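Long-range contacts in molybdopterin biosynthesis moeA protein (Pyrococcus horikoshii, PDB 1WU2), which probably acts in molybdenum cofactor biosynthesis, where MoeA proteins promote insertion of molybdenum into molybdopterin: residues T68-E73 / V131-P137; F304-L309 / R342-I346. Residues are numbered along the deposited sequence.

How the contacts relate
The two contacts lie in series along the chain and on opposite sides of its centre, with nearest atoms about 50 Å apart. They share no secondary-structure element: contact 1 lies in loops, contact 2 on helix 300-319 and strand 343-351. Contact 1, in the MoeA N-terminal region, is partly buried, six of its eleven touching residues being exposed; contact 2 sets the probable molybdopterin-binding region against the C-terminal region, and all six touching residues are buried. Their chemistry follows: the loop pair covers 539 Å² and combines a hydrogen bond, a CA-H...O contact, a long salt bridge and a bridging water, whereas the helix-strand pair covers 260 Å² through apolar and CH-pi packing.

Contact 1: T68-E73 / V131-P137; sequences TFQARE and VLRPVAP
Segment 68-73 opens with a type I turn, Thr-68 to Ala-71, closed by a weak bond from Ala-71 N to Thr-68 O (3.2 Å); 131-137 bends at Leu-132 (phi/psi -101/-9) and is extended from Arg-133. They run antiparallel, CA of Phe-69 4.8 Å from that of Pro-134, but without beta-pairing: Leu-132 O lies 3.0 Å from Arg-72 O, two acceptors, and 3.5 Å from Arg-72 N at a poor angle. Thr-68 OG1 (chi1 p) accepts from Val-135 N (3.0 Å, 162°) and donates to Ala-65 O; Thr-68 O receives a CA-H...O contact from Pro-134 CA (3.2 Å). A water accepts from Glu-73 N (3.3 Å) and weakly from Arg-133 NH2 (3.3 Å); Glu-73 OE1, 3.8 Å from Arg-133 NH1, makes a long salt bridge of charges only, lying well out of the guanidinium plane with no N-H pointing at it. Thr-68 CG2 meets Val-131 CG1 at 3.6 Å, and Val-135 touches Ile-63 and Ile-117: packing of two loops that follow strands 60-63 and 128-131 of the N-terminal region's mixed sheet.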
ATOM      1  N   THR A  68      -3.583 -18.931  48.728  1.00 57.92           N
ATOM      2  CA  THR A  68      -2.956 -17.671  49.123  1.00 58.02           C
ATOM      3  C   THR A  68      -3.945 -16.504  49.207  1.00 58.19           C
ATOM      4  O   THR A  68      -3.530 -15.350  49.278  1.00 58.16           O
ATOM      5  CB  THR A  68      -1.830 -17.322  48.124  1.00 58.00           C
ATOM      6  OG1 THR A  68      -2.388 -17.080  46.828  1.00 57.90           O
ATOM      7  CG2 THR A  68      -0.897 -18.509  47.903  1.00 58.01           C
ATOM      8  N   PHE A  69      -5.243 -16.798  49.209  1.00 58.48           N
ATOM      9  CA  PHE A  69      -6.264 -15.746  49.234  1.00 58.76           C
ATOM     10  C   PHE A  69      -6.266 -14.961  50.550  1.00 59.10           C
ATOM     11  O   PHE A  69      -6.643 -13.789  50.573  1.00 59.13           O
ATOM     12  CB  PHE A  69      -7.658 -16.339  48.967  1.00 58.75           C
ATOM     13  CG  PHE A  69      -7.912 -16.703  47.517  1.00 58.52           C
ATOM     14  CD1 PHE A  69      -6.946 -16.511  46.530  1.00 58.34           C
ATOM     15  CD2 PHE A  69      -9.136 -17.244  47.146  1.00 58.27           C
ATOM     16  CE1 PHE A  69      -7.203 -16.851  45.207  1.00 58.28           C
ATOM     17  CE2 PHE A  69      -9.396 -17.586  45.824  1.00 58.30           C
ATOM     18  CZ  PHE A  69      -8.427 -17.388  44.855  1.00 58.27           C
ATOM     19  N   GLN A  70      -5.838 -15.606  51.633  1.00 59.52           N
ATOM     20  CA  GLN A  70      -5.756 -14.965  52.946  1.00 59.87           C
ATOM     21  C   GLN A  70      -4.299 -14.629  53.288  1.00 60.16           C
ATOM     22  O   GLN A  70      -3.870 -14.764  54.436  1.00 60.30           O
ATOM     23  CB  GLN A  70      -6.383 -15.876  54.016  1.00 59.91           C
ATOM     24  CG  GLN A  70      -7.879 -15.652  54.244  1.00 60.02           C
ATOM     25  CD  GLN A  70      -8.688 -15.617  52.957  1.00 60.25           C
ATOM     26  OE1 GLN A  70      -9.118 -16.657  52.457  1.00 60.55           O
ATOM     27  NE2 GLN A  70      -8.901 -14.418  52.423  1.00 60.24           N
ATOM     28  N   ALA A  71      -3.550 -14.175  52.283  1.00 60.44           N
ATOM     29  CA  ALA A  71      -2.134 -13.856  52.446  1.00 60.68           C
ATOM     30  C   ALA A  71      -1.944 -12.352  52.586  1.00 60.90           C
ATOM     31  O   ALA A  71      -2.475 -11.576  51.793  1.00 60.86           O
ATOM     32  CB  ALA A  71      -1.333 -14.380  51.264  1.00 60.66           C
ATOM     33  N   ARG A  72      -1.196 -11.955  53.611  1.00 61.22           N
ATOM     34  CA  ARG A  72      -0.880 -10.551  53.867  1.00 61.48           C
ATOM     35  C   ARG A  72       0.586 -10.424  54.292  1.00 61.48           C
ATOM     36  O   ARG A  72       1.313 -11.418  54.330  1.00 61.52           O
ATOM     37  CB  ARG A  72      -1.817  -9.992  54.945  1.00 61.63           C
ATOM     38  CG  ARG A  72      -3.266  -9.841  54.487  1.00 62.17           C
ATOM     39  CD  ARG A  72      -4.274  -9.648  55.614  1.00 63.21           C
ATOM     40  NE  ARG A  72      -5.320 -10.677  55.605  1.00 63.76           N
ATOM     41  CZ  ARG A  72      -5.375 -11.737  56.418  1.00 64.46           C
ATOM     42  NH1 ARG A  72      -4.442 -11.953  57.345  1.00 64.58           N
ATOM     43  NH2 ARG A  72      -6.383 -12.596  56.304  1.00 64.62           N
ATOM     44  N   GLU A  73       1.026  -9.202  54.584  1.00 61.49           N
ATOM     45  CA  GLU A  73       2.397  -8.969  55.036  1.00 61.51           C
ATOM     46  C   GLU A  73       2.650  -9.629  56.396  1.00 61.34           C
ATOM     47  O   GLU A  73       3.738 -10.156  56.638  1.00 61.36           O
ATOM     48  CB  GLU A  73       2.692  -7.464  55.100  1.00 61.58           C
ATOM     49  CG  GLU A  73       4.067  -7.084  55.643  1.00 62.03           C
ATOM     50  CD  GLU A  73       5.212  -7.757  54.909  1.00 62.43           C
ATOM     51  OE1 GLU A  73       5.413  -7.457  53.711  1.00 62.95           O
ATOM     52  OE2 GLU A  73       5.918  -8.579  55.530  1.00 62.52           O
ATOM     53  N   VAL A 131       4.648 -16.700  50.797  1.00 49.77           N
ATOM     54  CA  VAL A 131       3.914 -15.792  49.929  1.00 49.36           C
ATOM     55  C   VAL A 131       3.208 -14.740  50.790  1.00 48.78           C
ATOM     56  O   VAL A 131       2.461 -15.069  51.715  1.00 48.80           O
ATOM     57  CB  VAL A 131       2.915 -16.552  49.009  1.00 49.38           C
ATOM     58  CG1 VAL A 131       2.028 -17.510  49.800  1.00 49.55           C
ATOM     59  CG2 VAL A 131       2.068 -15.580  48.205  1.00 49.43           C
ATOM     60  N   LEU A 132       3.469 -13.474  50.478  1.00 47.94           N
ATOM     61  CA  LEU A 132       3.019 -12.345  51.289  1.00 47.33           C
ATOM     62  C   LEU A 132       1.773 -11.665  50.717  1.00 46.81           C
ATOM     63  O   LEU A 132       1.181 -10.805  51.371  1.00 46.80           O
ATOM     64  CB  LEU A 132       4.153 -11.321  51.412  1.00 47.30           C
ATOM     65  CG  LEU A 132       5.544 -11.899  51.706  1.00 47.23           C
ATOM     66  CD1 LEU A 132       6.644 -10.883  51.439  1.00 47.22           C
ATOM     67  CD2 LEU A 132       5.621 -12.393  53.142  1.00 47.35           C
ATOM     68  N   ARG A 133       1.382 -12.041  49.498  1.00 46.15           N
ATOM     69  CA  ARG A 133       0.226 -11.439  48.834  1.00 45.57           C
ATOM     70  C   ARG A 133      -0.586 -12.467  48.041  1.00 44.68           C
ATOM     71  O   ARG A 133      -0.036 -13.461  47.569  1.00 44.55           O
ATOM     72  CB  ARG A 133       0.690 -10.321  47.896  1.00 45.75           C
ATOM     73  CG  ARG A 133       0.515  -8.921  48.459  1.00 46.68           C
ATOM     74  CD  ARG A 133       1.731  -8.396  49.200  1.00 48.08           C
ATOM     75  NE  ARG A 133       1.404  -7.311  50.126  1.00 49.40           N
ATOM     76  CZ  ARG A 133       2.303  -6.505  50.694  1.00 50.50           C
ATOM     77  NH1 ARG A 133       3.604  -6.645  50.445  1.00 50.95           N
ATOM     78  NH2 ARG A 133       1.901  -5.546  51.522  1.00 51.07           N
ATOM     79  N   PRO A 134      -1.891 -12.230  47.885  1.00 43.67           N
ATOM     80  CA  PRO A 134      -2.748 -13.162  47.142  1.00 43.04           C
ATOM     81  C   PRO A 134      -2.386 -13.293  45.663  1.00 42.30           C
ATOM     82  O   PRO A 134      -2.181 -12.293  44.972  1.00 42.24           O
ATOM     83  CB  PRO A 134      -4.153 -12.566  47.304  1.00 43.08           C
ATOM     84  CG  PRO A 134      -4.051 -11.634  48.453  1.00 43.31           C
ATOM     85  CD  PRO A 134      -2.663 -11.088  48.405  1.00 43.67           C
ATOM     86  N   VAL A 135      -2.322 -14.539  45.200  1.00 41.36           N
ATOM     87  CA  VAL A 135      -2.003 -14.870  43.822  1.00 40.70           C
ATOM     88  C   VAL A 135      -3.301 -15.190  43.085  1.00 40.13           C
ATOM     89  O   VAL A 135      -4.120 -15.970  43.570  1.00 40.16           O
ATOM     90  CB  VAL A 135      -1.047 -16.086  43.760  1.00 40.63           C
ATOM     91  CG1 VAL A 135      -0.791 -16.521  42.318  1.00 40.43           C
ATOM     92  CG2 VAL A 135       0.264 -15.759  44.462  1.00 40.61           C
ATOM     93  N   ALA A 136      -3.484 -14.584  41.917  1.00 39.46           N
ATOM     94  CA  ALA A 136      -4.675 -14.807  41.102  1.00 38.95           C
ATOM     95  C   ALA A 136      -4.598 -16.157  40.387  1.00 38.50           C
ATOM     96  O   ALA A 136      -3.506 -16.599  40.033  1.00 38.17           O
ATOM     97  CB  ALA A 136      -4.829 -13.693  40.084  1.00 38.89           C
ATOM     98  N   PRO A 137      -5.742 -16.817  40.191  1.00 38.01           N
ATOM     99  CA  PRO A 137      -5.801 -17.988  39.309  1.00 37.69           C
ATOM    100  C   PRO A 137      -5.408 -17.621  37.878  1.00 37.32           C
ATOM    101  O   PRO A 137      -5.968 -16.689  37.303  1.00 37.32           O
ATOM    102  CB  PRO A 137      -7.275 -18.413  39.377  1.00 37.64           C
ATOM    103  CG  PRO A 137      -7.791 -17.814  40.635  1.00 37.92           C
ATOM    104  CD  PRO A 137      -7.050 -16.533  40.809  1.00 37.97           C
TER
HETATM  105  O   HOH W   1      -0.737  -7.120  52.752  1.00 34.01           O

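Contact 2: F304-L309 / R342-I346; sequences FAQFNL and RYEFI
Helix 304-309, part of 300-319, crosses strand 343-346 at 108° between N-to-C directions, with axes 9.8 Å apart at closest approach; the nearest CA pair is Ala-305/Phe-345 at 6.4 Å. The helix widens to a pi-type turn at 307-309. Aromatic contacts dominate. Phe-345 (chi1 t, chi2 -93°) points toward the helix and offers a ring face to Ala-305, whose CB makes a CH-pi contact 3.6 Å from the ring centroid, 22° off the normal. Phe-304 brings its ring edge to Phe-345: Phe-304 CD2 lies 3.9 Å from Phe-345 CE1. Asn-308 CB, pointing toward the strand, lies 4.0 Å from Phe-345 CE2. Leucine-to-ring packing continues toward Tyr-343: Leu-309 (m, t) places CD1 3.8 Å from Phe-345 CD2 and CD2 4.2 Å from Tyr-343 CE1. No polar bond joins the two segments; Asn-308 ND2 donates to Phe-304 O (2.9 Å, 154°), and Tyr-343 OH bonds Glu-377 OE1 of strand 374-378. Phe-345 also stacks on Tyr-375 of that strand, and Phe-304 packs on Gln-164 of the second subunit. This is helix-on-sheet packing at a domain interface, joining the probable molybdopterin-binding domain to the C-terminal beta domain IV of MoeA.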
ATOM      1  N   PHE A 304      -7.275   7.629 -14.922  1.00 25.85           N
ATOM      2  CA  PHE A 304      -6.928   7.373 -13.524  1.00 25.35           C
ATOM      3  C   PHE A 304      -8.157   7.485 -12.628  1.00 24.97           C
ATOM      4  O   PHE A 304      -8.389   6.633 -11.777  1.00 24.77           O
ATOM      5  CB  PHE A 304      -5.854   8.363 -13.068  1.00 25.22           C
ATOM      6  CG  PHE A 304      -5.345   8.126 -11.669  1.00 24.97           C
ATOM      7  CD1 PHE A 304      -4.319   7.220 -11.432  1.00 24.44           C
ATOM      8  CD2 PHE A 304      -5.870   8.837 -10.594  1.00 24.54           C
ATOM      9  CE1 PHE A 304      -3.837   7.009 -10.148  1.00 24.12           C
ATOM     10  CE2 PHE A 304      -5.394   8.633  -9.309  1.00 24.52           C
ATOM     11  CZ  PHE A 304      -4.376   7.717  -9.082  1.00 24.73           C
ATOM     12  N   ALA A 305      -8.934   8.543 -12.826  1.00 24.73           N
ATOM     13  CA  ALA A 305     -10.172   8.750 -12.081  1.00 24.51           C
ATOM     14  C   ALA A 305     -11.192   7.652 -12.389  1.00 24.30           C
ATOM     15  O   ALA A 305     -11.904   7.186 -11.501  1.00 23.92           O
ATOM     16  CB  ALA A 305     -10.752  10.109 -12.402  1.00 24.59           C
ATOM     17  N   GLN A 306     -11.250   7.237 -13.650  1.00 24.12           N
ATOM     18  CA  GLN A 306     -12.146   6.162 -14.059  1.00 24.11           C
ATOM     19  C   GLN A 306     -11.720   4.820 -13.470  1.00 23.91           C
ATOM     20  O   GLN A 306     -12.562   3.981 -13.166  1.00 23.59           O
ATOM     21  CB  GLN A 306     -12.206   6.068 -15.581  1.00 24.20           C
ATOM     22  CG  GLN A 306     -13.075   7.148 -16.212  1.00 24.73           C
ATOM     23  CD  GLN A 306     -12.939   7.209 -17.720  1.00 25.18           C
ATOM     24  OE1 GLN A 306     -12.078   6.542 -18.304  1.00 24.84           O
ATOM     25  NE2 GLN A 306     -13.789   8.008 -18.357  1.00 25.08           N
ATOM     26  N   PHE A 307     -10.416   4.622 -13.301  1.00 23.90           N
ATOM     27  CA  PHE A 307      -9.911   3.370 -12.754  1.00 23.99           C
ATOM     28  C   PHE A 307     -10.230   3.283 -11.265  1.00 23.92           C
ATOM     29  O   PHE A 307     -10.733   2.271 -10.795  1.00 23.85           O
ATOM     30  CB  PHE A 307      -8.404   3.221 -12.980  1.00 24.25           C
ATOM     31  CG  PHE A 307      -7.844   1.947 -12.413  1.00 24.70           C
ATOM     32  CD1 PHE A 307      -7.775   0.799 -13.184  1.00 24.97           C
ATOM     33  CD2 PHE A 307      -7.429   1.889 -11.093  1.00 25.35           C
ATOM     34  CE1 PHE A 307      -7.286  -0.377 -12.652  1.00 25.27           C
ATOM     35  CE2 PHE A 307      -6.938   0.715 -10.555  1.00 25.34           C
ATOM     36  CZ  PHE A 307      -6.866  -0.419 -11.332  1.00 25.43           C
ATOM     37  N   ASN A 308      -9.944   4.353 -10.533  1.00 23.77           N
ATOM     38  CA  ASN A 308     -10.186   4.392  -9.093  1.00 23.67           C
ATOM     39  C   ASN A 308     -11.668   4.345  -8.721  1.00 23.50           C
ATOM     40  O   ASN A 308     -12.037   3.749  -7.707  1.00 23.59           O
ATOM     41  CB  ASN A 308      -9.527   5.629  -8.480  1.00 23.69           C
ATOM     42  CG  ASN A 308      -8.044   5.438  -8.251  1.00 23.75           C
ATOM     43  OD1 ASN A 308      -7.640   4.808  -7.275  1.00 24.49           O
ATOM     44  ND2 ASN A 308      -7.225   5.973  -9.152  1.00 24.24           N
ATOM     45  N   LEU A 309     -12.514   4.947  -9.553  1.00 23.27           N
ATOM     46  CA  LEU A 309     -13.945   5.051  -9.261  1.00 23.28           C
ATOM     47  C   LEU A 309     -14.747   3.838  -9.733  1.00 23.15           C
ATOM     48  O   LEU A 309     -15.848   3.606  -9.242  1.00 22.89           O
ATOM     49  CB  LEU A 309     -14.536   6.333  -9.872  1.00 23.25           C
ATOM     50  CG  LEU A 309     -14.073   7.647  -9.234  1.00 23.65           C
ATOM     51  CD1 LEU A 309     -14.500   8.830 -10.075  1.00 24.12           C
ATOM     52  CD2 LEU A 309     -14.613   7.793  -7.822  1.00 24.26           C
ATOM     53  N   ARG A 342     -22.472  17.095 -10.969  1.00 30.74           N
ATOM     54  CA  ARG A 342     -21.212  16.435 -11.327  1.00 30.38           C
ATOM     55  C   ARG A 342     -20.477  15.904 -10.098  1.00 30.13           C
ATOM     56  O   ARG A 342     -20.294  16.618  -9.108  1.00 30.14           O
ATOM     57  CB  ARG A 342     -20.297  17.381 -12.108  1.00 30.33           C
ATOM     58  CG  ARG A 342     -20.928  17.981 -13.368  1.00 30.09           C
ATOM     59  CD  ARG A 342     -21.325  16.965 -14.418  1.00 29.39           C
ATOM     60  NE  ARG A 342     -20.168  16.239 -14.933  1.00 29.49           N
ATOM     61  CZ  ARG A 342     -19.342  16.688 -15.875  1.00 29.56           C
ATOM     62  NH1 ARG A 342     -19.525  17.874 -16.449  1.00 29.49           N
ATOM     63  NH2 ARG A 342     -18.323  15.930 -16.255  1.00 30.07           N
ATOM     64  N   TYR A 343     -20.056  14.644 -10.183  1.00 29.73           N
ATOM     65  CA  TYR A 343     -19.341  13.962  -9.114  1.00 29.38           C
ATOM     66  C   TYR A 343     -17.847  14.215  -9.295  1.00 29.29           C
ATOM     67  O   TYR A 343     -17.229  13.669 -10.204  1.00 29.23           O
ATOM     68  CB  TYR A 343     -19.651  12.465  -9.165  1.00 29.29           C
ATOM     69  CG  TYR A 343     -19.282  11.695  -7.924  1.00 28.86           C
ATOM     70  CD1 TYR A 343     -18.017  11.133  -7.781  1.00 28.04           C
ATOM     71  CD2 TYR A 343     -20.205  11.509  -6.901  1.00 28.42           C
ATOM     72  CE1 TYR A 343     -17.678  10.421  -6.643  1.00 28.06           C
ATOM     73  CE2 TYR A 343     -19.877  10.797  -5.758  1.00 28.00           C
ATOM     74  CZ  TYR A 343     -18.613  10.255  -5.636  1.00 27.99           C
ATOM     75  OH  TYR A 343     -18.281   9.545  -4.506  1.00 27.49           O
ATOM     76  N   GLU A 344     -17.276  15.044  -8.425  1.00 29.10           N
ATOM     77  CA  GLU A 344     -15.905  15.526  -8.586  1.00 29.05           C
ATOM     78  C   GLU A 344     -14.875  14.524  -8.071  1.00 28.70           C
ATOM     79  O   GLU A 344     -14.917  14.118  -6.913  1.00 28.67           O
ATOM     80  CB  GLU A 344     -15.685  16.859  -7.845  1.00 29.13           C
ATOM     81  CG  GLU A 344     -16.844  17.847  -7.855  1.00 29.93           C
ATOM     82  CD  GLU A 344     -17.156  18.396  -9.230  1.00 30.93           C
ATOM     83  OE1 GLU A 344     -16.324  18.234 -10.148  1.00 31.68           O
ATOM     84  OE2 GLU A 344     -18.242  18.994  -9.387  1.00 31.45           O
ATOM     85  N   PHE A 345     -13.946  14.142  -8.940  1.00 28.46           N
ATOM     86  CA  PHE A 345     -12.742  13.425  -8.542  1.00 28.04           C
ATOM     87  C   PHE A 345     -11.644  14.477  -8.418  1.00 27.90           C
ATOM     88  O   PHE A 345     -11.178  15.021  -9.419  1.00 28.20           O
ATOM     89  CB  PHE A 345     -12.386  12.370  -9.593  1.00 27.96           C
ATOM     90  CG  PHE A 345     -11.219  11.492  -9.221  1.00 27.41           C
ATOM     91  CD1 PHE A 345      -9.932  11.818  -9.628  1.00 26.93           C
ATOM     92  CD2 PHE A 345     -11.414  10.323  -8.495  1.00 26.94           C
ATOM     93  CE1 PHE A 345      -8.850  11.000  -9.306  1.00 26.90           C
ATOM     94  CE2 PHE A 345     -10.341   9.502  -8.167  1.00 26.61           C
ATOM     95  CZ  PHE A 345      -9.055   9.845  -8.569  1.00 26.74           C
ATOM     96  N   ILE A 346     -11.249  14.768  -7.184  1.00 27.56           N
ATOM     97  CA  ILE A 346     -10.315  15.849  -6.891  1.00 27.24           C
ATOM     98  C   ILE A 346      -9.009  15.278  -6.383  1.00 27.12           C
ATOM     99  O   ILE A 346      -8.994  14.548  -5.399  1.00 26.93           O
ATOM    100  CB  ILE A 346     -10.910  16.800  -5.824  1.00 27.14           C
ATOM    101  CG1 ILE A 346     -12.239  17.397  -6.304  1.00 26.92           C
ATOM    102  CG2 ILE A 346      -9.912  17.902  -5.464  1.00 27.02           C
ATOM    103  CD1 ILE A 346     -12.150  18.164  -7.617  1.00 26.76           C
TER